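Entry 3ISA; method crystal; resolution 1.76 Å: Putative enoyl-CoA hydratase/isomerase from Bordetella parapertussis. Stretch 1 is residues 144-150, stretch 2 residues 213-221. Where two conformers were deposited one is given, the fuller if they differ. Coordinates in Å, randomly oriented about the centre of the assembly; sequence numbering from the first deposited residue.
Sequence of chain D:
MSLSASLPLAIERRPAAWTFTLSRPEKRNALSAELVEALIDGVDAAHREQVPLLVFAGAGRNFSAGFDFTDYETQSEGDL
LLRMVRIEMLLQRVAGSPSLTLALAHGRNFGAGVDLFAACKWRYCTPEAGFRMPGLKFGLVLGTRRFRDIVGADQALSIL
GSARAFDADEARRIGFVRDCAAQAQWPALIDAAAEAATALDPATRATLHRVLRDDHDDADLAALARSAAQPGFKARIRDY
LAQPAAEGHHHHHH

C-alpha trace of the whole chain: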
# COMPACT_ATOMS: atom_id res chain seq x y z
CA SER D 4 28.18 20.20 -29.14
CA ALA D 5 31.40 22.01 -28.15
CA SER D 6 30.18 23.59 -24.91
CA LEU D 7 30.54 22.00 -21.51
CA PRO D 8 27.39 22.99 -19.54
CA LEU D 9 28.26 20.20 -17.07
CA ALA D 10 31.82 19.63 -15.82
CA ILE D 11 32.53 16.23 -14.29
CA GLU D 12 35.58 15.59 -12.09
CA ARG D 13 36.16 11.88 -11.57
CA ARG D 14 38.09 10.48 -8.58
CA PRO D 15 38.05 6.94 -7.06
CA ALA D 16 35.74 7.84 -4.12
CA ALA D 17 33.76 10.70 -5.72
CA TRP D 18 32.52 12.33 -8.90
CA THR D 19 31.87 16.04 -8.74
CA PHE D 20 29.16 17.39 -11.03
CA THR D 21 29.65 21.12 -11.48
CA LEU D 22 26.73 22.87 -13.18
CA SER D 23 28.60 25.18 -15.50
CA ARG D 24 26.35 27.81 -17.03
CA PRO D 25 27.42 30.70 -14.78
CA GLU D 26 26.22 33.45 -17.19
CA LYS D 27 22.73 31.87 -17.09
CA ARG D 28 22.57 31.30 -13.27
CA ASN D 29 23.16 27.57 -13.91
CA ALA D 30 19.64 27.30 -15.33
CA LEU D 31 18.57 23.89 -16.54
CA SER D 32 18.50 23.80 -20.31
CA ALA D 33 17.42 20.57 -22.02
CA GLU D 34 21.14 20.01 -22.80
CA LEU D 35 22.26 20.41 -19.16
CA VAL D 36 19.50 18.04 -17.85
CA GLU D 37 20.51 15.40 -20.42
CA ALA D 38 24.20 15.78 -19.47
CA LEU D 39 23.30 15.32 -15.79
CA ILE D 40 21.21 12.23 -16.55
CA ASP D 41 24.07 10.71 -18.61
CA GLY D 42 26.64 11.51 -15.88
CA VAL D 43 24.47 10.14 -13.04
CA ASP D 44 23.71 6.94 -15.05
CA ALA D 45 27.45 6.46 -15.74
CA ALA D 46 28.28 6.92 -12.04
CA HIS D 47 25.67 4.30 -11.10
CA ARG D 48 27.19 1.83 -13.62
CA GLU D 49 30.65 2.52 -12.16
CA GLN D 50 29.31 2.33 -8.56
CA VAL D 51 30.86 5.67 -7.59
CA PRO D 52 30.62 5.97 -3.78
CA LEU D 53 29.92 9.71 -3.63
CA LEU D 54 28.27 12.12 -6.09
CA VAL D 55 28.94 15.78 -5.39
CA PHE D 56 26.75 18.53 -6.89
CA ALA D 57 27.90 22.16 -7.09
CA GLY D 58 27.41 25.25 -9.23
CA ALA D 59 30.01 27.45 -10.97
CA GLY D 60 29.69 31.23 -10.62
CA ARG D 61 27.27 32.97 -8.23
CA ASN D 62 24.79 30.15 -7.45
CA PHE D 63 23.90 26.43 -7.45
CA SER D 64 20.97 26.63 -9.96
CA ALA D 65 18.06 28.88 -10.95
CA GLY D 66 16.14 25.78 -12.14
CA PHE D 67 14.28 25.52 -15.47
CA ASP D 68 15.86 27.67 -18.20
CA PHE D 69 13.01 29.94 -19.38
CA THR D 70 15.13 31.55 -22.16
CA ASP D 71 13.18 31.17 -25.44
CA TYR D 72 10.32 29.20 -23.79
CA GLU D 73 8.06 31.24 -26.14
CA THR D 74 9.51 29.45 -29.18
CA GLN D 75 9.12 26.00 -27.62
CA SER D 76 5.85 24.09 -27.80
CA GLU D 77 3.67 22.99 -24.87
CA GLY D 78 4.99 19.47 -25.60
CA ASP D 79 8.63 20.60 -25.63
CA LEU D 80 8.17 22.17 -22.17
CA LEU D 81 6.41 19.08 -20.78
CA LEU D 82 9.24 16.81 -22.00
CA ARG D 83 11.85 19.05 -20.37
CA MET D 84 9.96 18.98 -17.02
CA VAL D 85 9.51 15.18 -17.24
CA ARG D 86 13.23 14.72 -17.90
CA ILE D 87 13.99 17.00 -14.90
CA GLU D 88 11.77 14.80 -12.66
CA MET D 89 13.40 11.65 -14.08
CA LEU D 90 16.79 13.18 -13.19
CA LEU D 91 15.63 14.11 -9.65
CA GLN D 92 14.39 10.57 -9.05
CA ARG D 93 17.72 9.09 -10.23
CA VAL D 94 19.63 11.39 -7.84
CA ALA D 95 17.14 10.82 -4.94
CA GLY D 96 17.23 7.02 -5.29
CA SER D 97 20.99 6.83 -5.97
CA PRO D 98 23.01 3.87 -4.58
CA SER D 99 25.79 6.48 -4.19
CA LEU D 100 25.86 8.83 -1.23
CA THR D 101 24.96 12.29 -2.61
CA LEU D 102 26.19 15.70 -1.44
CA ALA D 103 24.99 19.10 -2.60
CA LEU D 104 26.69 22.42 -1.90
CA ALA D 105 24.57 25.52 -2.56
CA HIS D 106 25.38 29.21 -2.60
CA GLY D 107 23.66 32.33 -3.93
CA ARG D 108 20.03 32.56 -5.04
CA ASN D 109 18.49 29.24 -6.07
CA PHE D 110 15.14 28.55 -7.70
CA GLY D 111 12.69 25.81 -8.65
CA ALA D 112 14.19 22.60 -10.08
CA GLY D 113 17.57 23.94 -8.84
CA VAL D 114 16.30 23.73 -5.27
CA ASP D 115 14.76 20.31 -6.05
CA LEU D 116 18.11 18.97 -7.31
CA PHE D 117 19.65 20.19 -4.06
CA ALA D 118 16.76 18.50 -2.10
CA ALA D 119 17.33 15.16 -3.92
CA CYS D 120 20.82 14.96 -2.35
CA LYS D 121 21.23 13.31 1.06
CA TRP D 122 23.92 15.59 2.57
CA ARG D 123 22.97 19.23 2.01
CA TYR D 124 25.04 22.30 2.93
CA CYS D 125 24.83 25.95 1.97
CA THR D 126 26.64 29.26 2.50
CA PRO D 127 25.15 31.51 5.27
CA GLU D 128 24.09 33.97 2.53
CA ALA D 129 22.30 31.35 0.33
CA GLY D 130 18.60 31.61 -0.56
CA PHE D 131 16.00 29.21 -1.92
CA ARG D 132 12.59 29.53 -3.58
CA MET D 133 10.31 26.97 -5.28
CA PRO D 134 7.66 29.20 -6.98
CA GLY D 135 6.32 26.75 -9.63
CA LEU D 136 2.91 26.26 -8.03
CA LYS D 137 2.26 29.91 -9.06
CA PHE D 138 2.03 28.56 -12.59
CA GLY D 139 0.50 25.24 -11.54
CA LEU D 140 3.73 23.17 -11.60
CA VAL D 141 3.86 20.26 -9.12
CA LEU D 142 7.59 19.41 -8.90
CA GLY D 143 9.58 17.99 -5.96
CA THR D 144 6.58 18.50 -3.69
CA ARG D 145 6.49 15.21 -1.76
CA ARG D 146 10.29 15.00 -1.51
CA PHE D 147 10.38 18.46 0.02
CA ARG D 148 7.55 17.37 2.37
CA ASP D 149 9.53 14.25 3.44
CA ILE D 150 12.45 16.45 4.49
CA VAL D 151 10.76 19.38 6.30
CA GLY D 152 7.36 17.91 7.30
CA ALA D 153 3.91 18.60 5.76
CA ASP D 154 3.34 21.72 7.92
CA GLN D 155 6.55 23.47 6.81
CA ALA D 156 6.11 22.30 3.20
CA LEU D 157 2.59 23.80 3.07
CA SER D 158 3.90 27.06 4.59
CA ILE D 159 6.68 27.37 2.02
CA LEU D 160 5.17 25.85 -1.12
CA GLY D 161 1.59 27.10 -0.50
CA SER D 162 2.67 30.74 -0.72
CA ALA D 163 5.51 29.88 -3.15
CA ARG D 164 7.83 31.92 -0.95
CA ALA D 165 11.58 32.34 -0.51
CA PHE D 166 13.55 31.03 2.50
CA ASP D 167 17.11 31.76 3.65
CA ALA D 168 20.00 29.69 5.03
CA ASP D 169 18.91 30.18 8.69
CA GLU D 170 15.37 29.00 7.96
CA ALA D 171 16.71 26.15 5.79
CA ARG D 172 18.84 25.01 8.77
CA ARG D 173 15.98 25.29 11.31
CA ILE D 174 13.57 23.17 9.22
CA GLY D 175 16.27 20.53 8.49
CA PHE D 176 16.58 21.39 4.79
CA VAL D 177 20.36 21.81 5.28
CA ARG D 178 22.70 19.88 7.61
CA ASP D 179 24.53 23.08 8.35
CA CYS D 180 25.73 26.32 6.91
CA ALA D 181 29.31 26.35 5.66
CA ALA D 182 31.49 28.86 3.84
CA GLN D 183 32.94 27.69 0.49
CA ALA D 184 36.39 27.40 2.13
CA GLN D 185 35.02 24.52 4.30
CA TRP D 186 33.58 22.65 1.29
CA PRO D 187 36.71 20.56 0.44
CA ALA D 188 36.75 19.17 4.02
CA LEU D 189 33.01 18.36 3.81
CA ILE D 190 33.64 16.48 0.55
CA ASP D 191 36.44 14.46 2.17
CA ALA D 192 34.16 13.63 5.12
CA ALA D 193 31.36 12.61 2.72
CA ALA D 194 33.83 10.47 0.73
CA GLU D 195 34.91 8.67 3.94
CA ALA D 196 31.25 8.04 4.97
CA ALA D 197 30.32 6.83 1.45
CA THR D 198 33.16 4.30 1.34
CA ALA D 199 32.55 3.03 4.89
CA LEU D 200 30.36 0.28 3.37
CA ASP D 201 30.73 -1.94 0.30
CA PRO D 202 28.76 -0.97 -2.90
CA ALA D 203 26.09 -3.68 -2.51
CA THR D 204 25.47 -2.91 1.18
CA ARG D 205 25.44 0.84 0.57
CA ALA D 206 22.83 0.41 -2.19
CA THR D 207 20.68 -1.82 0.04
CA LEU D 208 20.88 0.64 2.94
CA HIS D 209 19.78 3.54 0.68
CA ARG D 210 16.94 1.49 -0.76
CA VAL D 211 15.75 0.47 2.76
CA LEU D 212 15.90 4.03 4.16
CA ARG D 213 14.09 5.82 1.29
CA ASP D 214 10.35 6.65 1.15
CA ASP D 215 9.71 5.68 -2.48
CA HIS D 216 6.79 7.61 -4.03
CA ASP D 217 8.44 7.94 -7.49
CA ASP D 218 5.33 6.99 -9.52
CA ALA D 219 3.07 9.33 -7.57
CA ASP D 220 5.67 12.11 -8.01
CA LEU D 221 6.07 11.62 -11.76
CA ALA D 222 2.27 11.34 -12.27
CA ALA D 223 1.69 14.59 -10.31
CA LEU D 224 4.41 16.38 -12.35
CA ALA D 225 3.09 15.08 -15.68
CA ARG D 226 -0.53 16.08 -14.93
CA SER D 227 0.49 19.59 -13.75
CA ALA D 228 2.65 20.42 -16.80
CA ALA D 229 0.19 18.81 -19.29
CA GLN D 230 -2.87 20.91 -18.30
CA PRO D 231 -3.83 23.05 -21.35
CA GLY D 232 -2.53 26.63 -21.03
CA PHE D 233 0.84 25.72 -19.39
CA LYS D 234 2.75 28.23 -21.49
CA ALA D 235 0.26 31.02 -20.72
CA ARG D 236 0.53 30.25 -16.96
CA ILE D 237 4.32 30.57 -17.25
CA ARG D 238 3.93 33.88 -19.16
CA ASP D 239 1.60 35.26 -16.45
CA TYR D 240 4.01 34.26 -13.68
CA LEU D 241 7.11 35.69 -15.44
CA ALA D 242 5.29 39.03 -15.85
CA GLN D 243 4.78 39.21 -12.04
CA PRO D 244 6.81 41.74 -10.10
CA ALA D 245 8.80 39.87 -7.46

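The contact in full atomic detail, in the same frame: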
# COMPACT_ATOMS: atom_id res chain seq x y z
N THR D 144 7.46 18.14 -4.81
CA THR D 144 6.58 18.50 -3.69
C THR D 144 6.67 17.52 -2.52
O THR D 144 6.93 17.92 -1.37
CB THR D 144 5.11 18.70 -4.19
OG1 THR D 144 5.09 19.60 -5.32
CG2 THR D 144 4.24 19.24 -3.04
N ARG D 145 6.47 16.23 -2.80
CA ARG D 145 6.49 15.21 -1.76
C ARG D 145 7.87 15.00 -1.17
O ARG D 145 7.99 14.75 0.04
CB ARG D 145 5.97 13.87 -2.30
CG ARG D 145 4.47 13.88 -2.61
CD ARG D 145 3.98 12.46 -2.75
NE ARG D 145 2.58 12.39 -3.18
CZ ARG D 145 2.16 12.49 -4.43
NH1 ARG D 145 3.03 12.69 -5.44
NH2 ARG D 145 0.85 12.40 -4.68
N ARG D 146 8.91 15.10 -2.01
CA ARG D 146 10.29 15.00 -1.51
C ARG D 146 10.61 16.14 -0.56
O ARG D 146 11.25 15.92 0.49
CB ARG D 146 11.33 14.92 -2.64
CG ARG D 146 11.39 13.51 -3.30
CD ARG D 146 12.54 13.38 -4.35
NE ARG D 146 12.45 14.43 -5.36
CZ ARG D 146 11.73 14.38 -6.48
NH1 ARG D 146 11.07 13.27 -6.83
NH2 ARG D 146 11.72 15.42 -7.29
N PHE D 147 10.16 17.34 -0.89
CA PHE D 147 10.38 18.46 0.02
C PHE D 147 9.60 18.25 1.33
O PHE D 147 10.16 18.45 2.41
CB PHE D 147 10.05 19.78 -0.66
CG PHE D 147 10.37 20.99 0.19
CD1 PHE D 147 11.69 21.32 0.50
CD2 PHE D 147 9.33 21.81 0.66
CE1 PHE D 147 11.97 22.44 1.28
CE2 PHE D 147 9.60 22.93 1.43
CZ PHE D 147 10.92 23.25 1.74
N ARG D 148 8.36 17.76 1.22
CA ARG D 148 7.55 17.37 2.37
C ARG D 148 8.25 16.36 3.30
O ARG D 148 8.29 16.55 4.52
CB ARG D 148 6.20 16.82 1.91
CG ARG D 148 5.31 16.32 3.05
CD ARG D 148 4.34 15.30 2.50
NE ARG D 148 5.02 14.08 2.07
CZ ARG D 148 4.41 13.12 1.38
NH1 ARG D 148 3.12 13.24 1.05
NH2 ARG D 148 5.08 12.03 1.03
N ASP D 149 8.84 15.32 2.71
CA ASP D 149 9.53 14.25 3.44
C ASP D 149 10.69 14.76 4.28
O ASP D 149 10.98 14.20 5.33
CB ASP D 149 10.01 13.17 2.47
CG ASP D 149 8.87 12.31 1.92
OD1 ASP D 149 7.71 12.46 2.35
OD2 ASP D 149 9.15 11.46 1.07
N ILE D 150 11.33 15.83 3.80
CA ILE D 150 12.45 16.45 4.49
C ILE D 150 11.98 17.34 5.66
O ILE D 150 12.41 17.15 6.80
CB ILE D 150 13.32 17.27 3.52
CG1 ILE D 150 14.00 16.35 2.49
CG2 ILE D 150 14.36 18.15 4.28
CD1 ILE D 150 14.54 17.11 1.25
N ARG D 213 14.84 4.86 2.11
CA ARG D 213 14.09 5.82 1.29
C ARG D 213 12.58 5.57 1.27
O ARG D 213 12.15 4.42 1.13
CB ARG D 213 14.65 5.82 -0.14
CG ARG D 213 14.01 6.81 -1.08
CD ARG D 213 14.79 6.91 -2.38
NE ARG D 213 14.23 7.95 -3.24
CZ ARG D 213 13.60 7.71 -4.39
NH1 ARG D 213 13.47 6.47 -4.85
NH2 ARG D 213 13.12 8.73 -5.09
N ASP D 214 11.80 6.66 1.38
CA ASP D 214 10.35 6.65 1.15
C ASP D 214 10.14 6.77 -0.37
O ASP D 214 10.23 7.87 -0.93
CB ASP D 214 9.68 7.84 1.87
CG ASP D 214 8.16 7.76 1.88
OD1 ASP D 214 7.59 6.80 1.32
OD2 ASP D 214 7.52 8.67 2.48
N ASP D 215 9.86 5.66 -1.04
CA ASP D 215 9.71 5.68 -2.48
C ASP D 215 8.26 6.02 -2.88
O ASP D 215 7.37 5.19 -2.73
CB ASP D 215 10.17 4.33 -3.07
CG ASP D 215 9.91 4.20 -4.56
OD1 ASP D 215 9.62 5.21 -5.24
OD2 ASP D 215 10.01 3.06 -5.07
N HIS D 216 8.05 7.24 -3.37
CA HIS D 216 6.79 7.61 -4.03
C HIS D 216 7.06 8.16 -5.44
O HIS D 216 6.44 9.14 -5.86
CB HIS D 216 5.95 8.57 -3.17
CG HIS D 216 6.78 9.54 -2.38
ND1 HIS D 216 7.43 10.60 -2.96
CD2 HIS D 216 7.09 9.58 -1.06
CE1 HIS D 216 8.11 11.25 -2.04
NE2 HIS D 216 7.91 10.66 -0.88
N ASP D 217 7.99 7.51 -6.16
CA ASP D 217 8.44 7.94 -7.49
C ASP D 217 7.28 8.03 -8.51
O ASP D 217 7.16 9.02 -9.23
CB ASP D 217 9.56 7.03 -8.03
CG ASP D 217 10.92 7.28 -7.35
OD1 ASP D 217 11.10 8.31 -6.66
OD2 ASP D 217 11.84 6.45 -7.53
N ASP D 218 6.44 7.00 -8.56
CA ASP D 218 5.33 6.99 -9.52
C ASP D 218 4.32 8.08 -9.24
O ASP D 218 3.92 8.80 -10.15
CB ASP D 218 4.67 5.62 -9.57
CG ASP D 218 5.48 4.60 -10.34
OD1 ASP D 218 6.57 4.94 -10.84
OD2 ASP D 218 5.04 3.44 -10.45
N ALA D 219 3.94 8.23 -7.97
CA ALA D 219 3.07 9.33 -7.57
C ALA D 219 3.66 10.69 -7.93
O ALA D 219 2.94 11.56 -8.44
CB ALA D 219 2.75 9.25 -6.07
N ASP D 220 4.96 10.87 -7.66
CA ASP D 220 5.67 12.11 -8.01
C ASP D 220 5.70 12.43 -9.52
O ASP D 220 5.41 13.56 -9.94
CB ASP D 220 7.08 12.07 -7.44
CG ASP D 220 7.08 12.21 -5.93
OD1 ASP D 220 6.00 12.51 -5.37
OD2 ASP D 220 8.14 12.01 -5.31
N LEU D 221 6.04 11.44 -10.32
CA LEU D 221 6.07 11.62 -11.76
C LEU D 221 4.66 11.86 -12.33
O LEU D 221 4.49 12.74 -13.19
CB LEU D 221 6.80 10.47 -12.48
CG LEU D 221 6.99 10.75 -13.98
CD1 LEU D 221 7.77 12.05 -14.28
CD2 LEU D 221 7.67 9.58 -14.66
O HOH W 1 5.52 15.54 -5.49
O HOH W 2 -0.07 12.15 -7.41
O HOH W 3 8.66 14.77 -4.97
O HOH W 4 10.46 10.71 -5.53

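The contact between helix 144-150 and the segment 213-221 is small, burying 383 Å² in all, and largely polar. Arginines on the first stretch meet aspartates and a histidine on the second, and His 216 and Asp 220 are the centre of the network.

His 216, at the N-cap position of the second helix, uses both ring nitrogens. Its NE2 donates to OD2 of Asp 149 at 2.4 Å, a very short hydrogen bond with an N-H...O angle of 166°, and the oxygen lies near the ring plane. On the other side of the ring, ND1 donates to OD2 of Asp 220 at 2.8 Å. With a donor at each nitrogen the imidazole would be protonated, in keeping with its two carboxylate partners. The ring is held at both nitrogens, and Arg 145 packs over one face, its CD 4.2 Å from the ring centroid in a CH-pi contact.

Beyond that ring, the Arg 145 side chain reaches the second helix in an extended conformation (chi2 and chi3 both t). Its NH1 donates to OD1 of Asp 220 at 3.0 Å, a salt bridge made at the edge of the guanidinium, while CB of Ala 219 lies over one face. NH2 donates to water 2, which in turn donates to the carbonyl oxygen of Ala 219.

Asp 220 is buried, and both its oxygens are well supplied. OD1 receives Arg 145 NH1 and a hydrogen bond from water 1, which accepts from the backbone N of Arg 145. OD2 receives His 216 ND1 and water 4, with a weak bond from water 3, which accepts from the backbone N of Arg 146. The two amides lie in the first turn of their helix, and the waters thus link them to the carboxylate. Arg 146 NH1 stands 3.5 Å from OD2 of Asp 220, but the oxygen is well out of the guanidinium plane, so this salt bridge is one of charge alone. The NH1 group instead donates to water 4, which donates to Asp 220 OD2 and Asp 217 OD1, and it is also bonded elsewhere in the structure.

Toward the exposed end, Asp 149 divides its oxygens: OD2 faces His 216, while OD1 accepts from NE and NH2 of Arg 148 at 3.2 and 3.0 Å. Asp 214 is less well placed. Its OD2 lies 3.5 Å from OD2 of Asp 149, an approach of like charges, and Arg 148 NH2, at 4.4 Å from Asp 214 OD2, is too distant for a salt bridge.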